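Local coordinates for folylpolyglutamate synthase protein FOLC (Mycobacterium tuberculosis, PDB 2VOS), which probably adds L-glutamate to dihydropteroate and then successively to tetrahydrofolate, using ATP and Mg(2+), at residues Arg338-Arg343 with Ala477-Phe482. Sequence-based numbering, arbitrary orientation.
With ADP (adenosine-5'-diphosphate), chain B.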
ATOM      1  N   ARG A 338      -5.261  -6.965  -0.040  1.00 42.25           N
ATOM      2  CA  ARG A 338      -6.270  -5.960   0.415  1.00 43.49           C
ATOM      3  C   ARG A 338      -7.679  -6.540   0.229  1.00 44.54           C
ATOM      4  O   ARG A 338      -8.210  -6.639  -0.903  1.00 44.84           O
ATOM      5  CB  ARG A 338      -6.144  -4.610  -0.323  1.00 45.21           C
ATOM      6  CG  ARG A 338      -4.926  -3.760   0.165  1.00 48.27           C
ATOM      7  CD  ARG A 338      -3.639  -4.553   0.077  1.00 54.66           C
ATOM      8  NE  ARG A 338      -2.424  -3.760   0.301  1.00 60.36           N
ATOM      9  CZ  ARG A 338      -1.174  -4.242   0.230  1.00 60.55           C
ATOM     10  NH1 ARG A 338      -0.916  -5.521  -0.043  1.00 63.20           N
ATOM     11  NH2 ARG A 338      -0.148  -3.441   0.453  1.00 65.24           N
ATOM     12  N   LEU A 339      -8.243  -6.999   1.345  1.00 43.17           N
ATOM     13  CA  LEU A 339      -9.505  -7.704   1.368  1.00 43.88           C
ATOM     14  C   LEU A 339      -9.573  -8.730   0.245  1.00 42.81           C
ATOM     15  O   LEU A 339     -10.505  -8.726  -0.587  1.00 41.83           O
ATOM     16  CB  LEU A 339     -10.641  -6.710   1.216  1.00 46.04           C
ATOM     17  CG  LEU A 339     -11.772  -6.529   2.249  1.00 49.74           C
ATOM     18  CD1 LEU A 339     -11.876  -7.526   3.349  1.00 52.49           C
ATOM     19  CD2 LEU A 339     -11.813  -5.065   2.673  1.00 53.70           C
ATOM     20  N   GLU A 340      -8.555  -9.580   0.188  1.00 40.64           N
ATOM     21  CA  GLU A 340      -8.434 -10.524  -0.893  1.00 40.58           C
ATOM     22  C   GLU A 340      -8.906 -11.894  -0.380  1.00 40.81           C
ATOM     23  O   GLU A 340      -8.451 -12.371   0.657  1.00 41.23           O
ATOM     24  CB  GLU A 340      -6.968 -10.616  -1.366  1.00 38.61           C
ATOM     25  CG  GLU A 340      -6.799 -11.496  -2.612  1.00 39.37           C
ATOM     26  CD  GLU A 340      -5.339 -11.677  -2.989  1.00 38.87           C
ATOM     27  OE1 GLU A 340      -4.470 -11.325  -2.156  1.00 39.56           O
ATOM     28  OE2 GLU A 340      -5.054 -12.216  -4.082  1.00 41.88           O
ATOM     29  N   ARG A 341      -9.786 -12.539  -1.117  1.00 40.61           N
ATOM     30  CA  ARG A 341     -10.325 -13.841  -0.711  1.00 41.13           C
ATOM     31  C   ARG A 341      -9.423 -14.949  -1.151  1.00 40.99           C
ATOM     32  O   ARG A 341      -9.130 -15.061  -2.362  1.00 39.67           O
ATOM     33  CB  ARG A 341     -11.643 -14.063  -1.427  1.00 41.90           C
ATOM     34  CG  ARG A 341     -12.836 -13.575  -0.675  1.00 44.56           C
ATOM     35  CD  ARG A 341     -14.140 -14.322  -1.131  1.00 46.45           C
ATOM     36  NE  ARG A 341     -14.318 -14.423  -2.595  1.00 46.50           N
ATOM     37  CZ  ARG A 341     -15.164 -15.269  -3.193  1.00 45.37           C
ATOM     38  NH1 ARG A 341     -15.974 -16.065  -2.459  1.00 41.54           N
ATOM     39  NH2 ARG A 341     -15.231 -15.313  -4.520  1.00 44.09           N
HETATM   40  N   MSE A 342      -9.004 -15.773  -0.186  1.00 40.92           N
HETATM   41  CA  MSE A 342      -8.148 -16.926  -0.461  1.00 41.67           C
HETATM   42  C   MSE A 342      -8.976 -18.158  -0.823  1.00 40.59           C
HETATM   43  O   MSE A 342      -8.466 -19.042  -1.538  1.00 40.64           O
HETATM   44  CB  MSE A 342      -7.279 -17.316   0.766  1.00 41.17           C
HETATM   45  CG  MSE A 342      -6.270 -16.261   1.204  1.00 43.45           C
HETATM   46 SE   MSE A 342      -4.905 -16.000  -0.121  1.00 45.81          SE
HETATM   47  CE  MSE A 342      -5.753 -14.521  -1.097  1.00 41.19           C
ATOM     48  N   ARG A 343     -10.213 -18.239  -0.324  1.00 38.46           N
ATOM     49  CA  ARG A 343     -11.076 -19.348  -0.672  1.00 38.39           C
ATOM     50  C   ARG A 343     -12.487 -19.052  -0.144  1.00 39.18           C
ATOM     51  O   ARG A 343     -12.682 -18.035   0.532  1.00 39.29           O
ATOM     52  CB  ARG A 343     -10.595 -20.646   0.023  1.00 38.55           C
ATOM     53  CG  ARG A 343     -10.608 -20.539   1.593  1.00 37.02           C
ATOM     54  CD  ARG A 343     -10.482 -21.938   2.334  1.00 39.26           C
ATOM     55  NE  ARG A 343     -11.626 -22.751   1.930  1.00 41.44           N
ATOM     56  CZ  ARG A 343     -11.551 -23.774   1.102  1.00 41.57           C
ATOM     57  NH1 ARG A 343     -10.341 -24.165   0.684  1.00 42.34           N
ATOM     58  NH2 ARG A 343     -12.671 -24.446   0.766  1.00 40.57           N
ATOM     59  N   ALA A 477       2.327 -13.322   4.867  1.00 39.43           N
ATOM     60  CA  ALA A 477       2.676 -14.714   5.267  1.00 39.90           C
ATOM     61  C   ALA A 477       1.534 -15.670   4.973  1.00 39.86           C
ATOM     62  O   ALA A 477       1.727 -16.773   4.508  1.00 40.63           O
ATOM     63  CB  ALA A 477       3.080 -14.814   6.780  1.00 40.07           C
ATOM     64  N   ALA A 478       0.323 -15.225   5.245  1.00 39.88           N
ATOM     65  CA  ALA A 478      -0.867 -15.996   4.962  1.00 38.61           C
ATOM     66  C   ALA A 478      -1.010 -16.212   3.455  1.00 38.92           C
ATOM     67  O   ALA A 478      -1.388 -17.319   3.038  1.00 41.00           O
ATOM     68  CB  ALA A 478      -2.131 -15.282   5.555  1.00 37.55           C
ATOM     69  N   ARG A 479      -0.702 -15.201   2.632  1.00 37.88           N
ATOM     70  CA  ARG A 479      -0.858 -15.350   1.230  1.00 39.10           C
ATOM     71  C   ARG A 479       0.067 -16.507   0.718  1.00 39.35           C
ATOM     72  O   ARG A 479      -0.307 -17.315  -0.174  1.00 40.38           O
ATOM     73  CB  ARG A 479      -0.578 -14.010   0.516  1.00 37.72           C
ATOM     74  CG  ARG A 479      -1.127 -13.988  -0.929  1.00 40.00           C
ATOM     75  CD  ARG A 479      -1.155 -12.520  -1.515  1.00 38.91           C
ATOM     76  NE  ARG A 479      -2.012 -12.461  -2.700  1.00 39.56           N
ATOM     77  CZ  ARG A 479      -1.634 -12.804  -3.924  1.00 42.61           C
ATOM     78  NH1 ARG A 479      -0.393 -13.219  -4.162  1.00 40.80           N
ATOM     79  NH2 ARG A 479      -2.516 -12.752  -4.925  1.00 43.56           N
ATOM     80  N   THR A 480       1.281 -16.578   1.260  1.00 39.17           N
ATOM     81  CA  THR A 480       2.229 -17.628   0.932  1.00 39.60           C
ATOM     82  C   THR A 480       1.741 -19.009   1.453  1.00 40.40           C
ATOM     83  O   THR A 480       1.839 -20.010   0.751  1.00 41.07           O
ATOM     84  CB  THR A 480       3.589 -17.259   1.531  1.00 40.18           C
ATOM     85  OG1 THR A 480       4.141 -16.131   0.825  1.00 39.62           O
ATOM     86  CG2 THR A 480       4.566 -18.448   1.486  1.00 39.23           C
ATOM     87  N   LEU A 481       1.207 -19.073   2.664  1.00 41.19           N
ATOM     88  CA  LEU A 481       0.577 -20.292   3.158  1.00 42.04           C
ATOM     89  C   LEU A 481      -0.519 -20.821   2.221  1.00 43.03           C
ATOM     90  O   LEU A 481      -0.672 -22.039   2.060  1.00 40.60           O
ATOM     91  CB  LEU A 481      -0.009 -20.095   4.560  1.00 43.68           C
ATOM     92  CG  LEU A 481       1.038 -19.887   5.671  1.00 48.45           C
ATOM     93  CD1 LEU A 481       0.335 -19.647   7.034  1.00 46.82           C
ATOM     94  CD2 LEU A 481       2.068 -21.092   5.725  1.00 50.57           C
ATOM     95  N   PHE A 482      -1.280 -19.917   1.606  1.00 41.50           N
ATOM     96  CA  PHE A 482      -2.345 -20.321   0.699  1.00 41.92           C
ATOM     97  C   PHE A 482      -1.845 -20.558  -0.716  1.00 43.58           C
ATOM     98  O   PHE A 482      -2.626 -20.810  -1.617  1.00 45.09           O
ATOM     99  CB  PHE A 482      -3.476 -19.266   0.739  1.00 41.28           C
ATOM    100  CG  PHE A 482      -4.420 -19.488   1.885  1.00 42.52           C
ATOM    101  CD1 PHE A 482      -5.441 -20.402   1.747  1.00 42.25           C
ATOM    102  CD2 PHE A 482      -4.272 -18.816   3.104  1.00 41.56           C
ATOM    103  CE1 PHE A 482      -6.289 -20.642   2.745  1.00 41.88           C
ATOM    104  CE2 PHE A 482      -5.111 -19.045   4.109  1.00 45.22           C
ATOM    105  CZ  PHE A 482      -6.125 -19.994   3.948  1.00 46.81           C
TER
HETATM  106  PB  ADP B1490      -0.733   1.888   1.867  1.00 32.04           P
HETATM  107  O1B ADP B1490       0.122   1.533   0.679  1.00 29.25           O
HETATM  108  O2B ADP B1490      -0.268   1.239   3.141  1.00 33.59           O
HETATM  109  O3B ADP B1490      -1.082   3.337   2.027  1.00 30.87           O
HETATM  110  PA  ADP B1490      -2.723  -0.054   0.837  1.00 32.77           P
HETATM  111  O1A ADP B1490      -1.631  -1.110   0.927  1.00 31.51           O
HETATM  112  O2A ADP B1490      -3.613   0.173  -0.374  1.00 26.12           O
HETATM  113  O3A ADP B1490      -2.229   1.330   1.560  1.00 31.81           O
HETATM  114  O5' ADP B1490      -3.776  -0.555   1.968  1.00 35.29           O
HETATM  115  C5' ADP B1490      -3.416  -1.030   3.274  1.00 33.51           C
HETATM  116  C4' ADP B1490      -4.753  -1.315   3.994  1.00 39.19           C
HETATM  117  O4' ADP B1490      -5.460  -0.058   4.185  1.00 34.70           O
HETATM  118  C3' ADP B1490      -5.757  -2.117   3.168  1.00 41.59           C
HETATM  119  O3' ADP B1490      -5.741  -3.482   3.535  1.00 47.10           O
HETATM  120  C2' ADP B1490      -7.141  -1.640   3.507  1.00 42.55           C
HETATM  121  O2' ADP B1490      -7.485  -2.231   4.807  1.00 48.77           O
HETATM  122  C1' ADP B1490      -6.872  -0.209   3.893  1.00 37.44           C
HETATM  123  N9  ADP B1490      -7.124   0.827   2.851  1.00 34.80           N
HETATM  124  C8  ADP B1490      -6.660   0.949   1.561  1.00 32.19           C
HETATM  125  N7  ADP B1490      -7.120   2.113   1.014  1.00 31.85           N
HETATM  126  C5  ADP B1490      -7.783   2.781   2.003  1.00 31.30           C
HETATM  127  C6  ADP B1490      -8.479   4.065   2.141  1.00 33.48           C
HETATM  128  N6  ADP B1490      -8.569   4.918   1.098  1.00 30.42           N
HETATM  129  N1  ADP B1490      -9.058   4.309   3.322  1.00 30.70           N
HETATM  130  C2  ADP B1490      -9.066   3.480   4.398  1.00 31.87           C
HETATM  131  N3  ADP B1490      -8.420   2.285   4.372  1.00 32.58           N
HETATM  132  C4  ADP B1490      -7.803   1.923   3.199  1.00 34.00           C
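In the C-terminal glutamate ligase domain, characteristic of the Mur ligase family, edge strand 340-343 packs against the end of helix 472-481, just beyond an arginine that holds the nucleotide. That residue, R338, bends at chi2 (54°) so that NE and NH2 both donate to ADP O1A, each at 2.8 Å, gripping one alpha-phosphate oxygen at the edge of the guanidinium through bent bonds. L339 and E340 both face I350 in a G1 beta bulge, where the chain passes into the strand. From there E340 reaches for the helix, its chain extended and CG anti to the backbone N (chi1 -174°). R479, extended from CG to NE and turned at its last torsion, meets it at about a right angle in a side-on, two-pronged salt bridge: NE donates to OE1 at 2.8 Å and NH2 to OE2 at 2.7 Å. Both carboxylate oxygens use their syn lone pairs, the two planes lie only 20° apart, and both bonds are nearly straight. G337 N also binds E340 OE1, while R479 NH1 turns to Q102 and the D485 carbonyl; this buried guanidinium is thus held by all three nitrogens. Farther along, the long unbranched side chain of M342, here selenomethionine, bends at chi2 and chi3 and lays its apolar atoms along F482, where the helix has ended. Its SE lies 3.7 Å from F482 CB, oblique to the ring in a Met-aromatic contact, and its CB sits over one ring face in a CH-pi contact, 3.8 Å from the centroid.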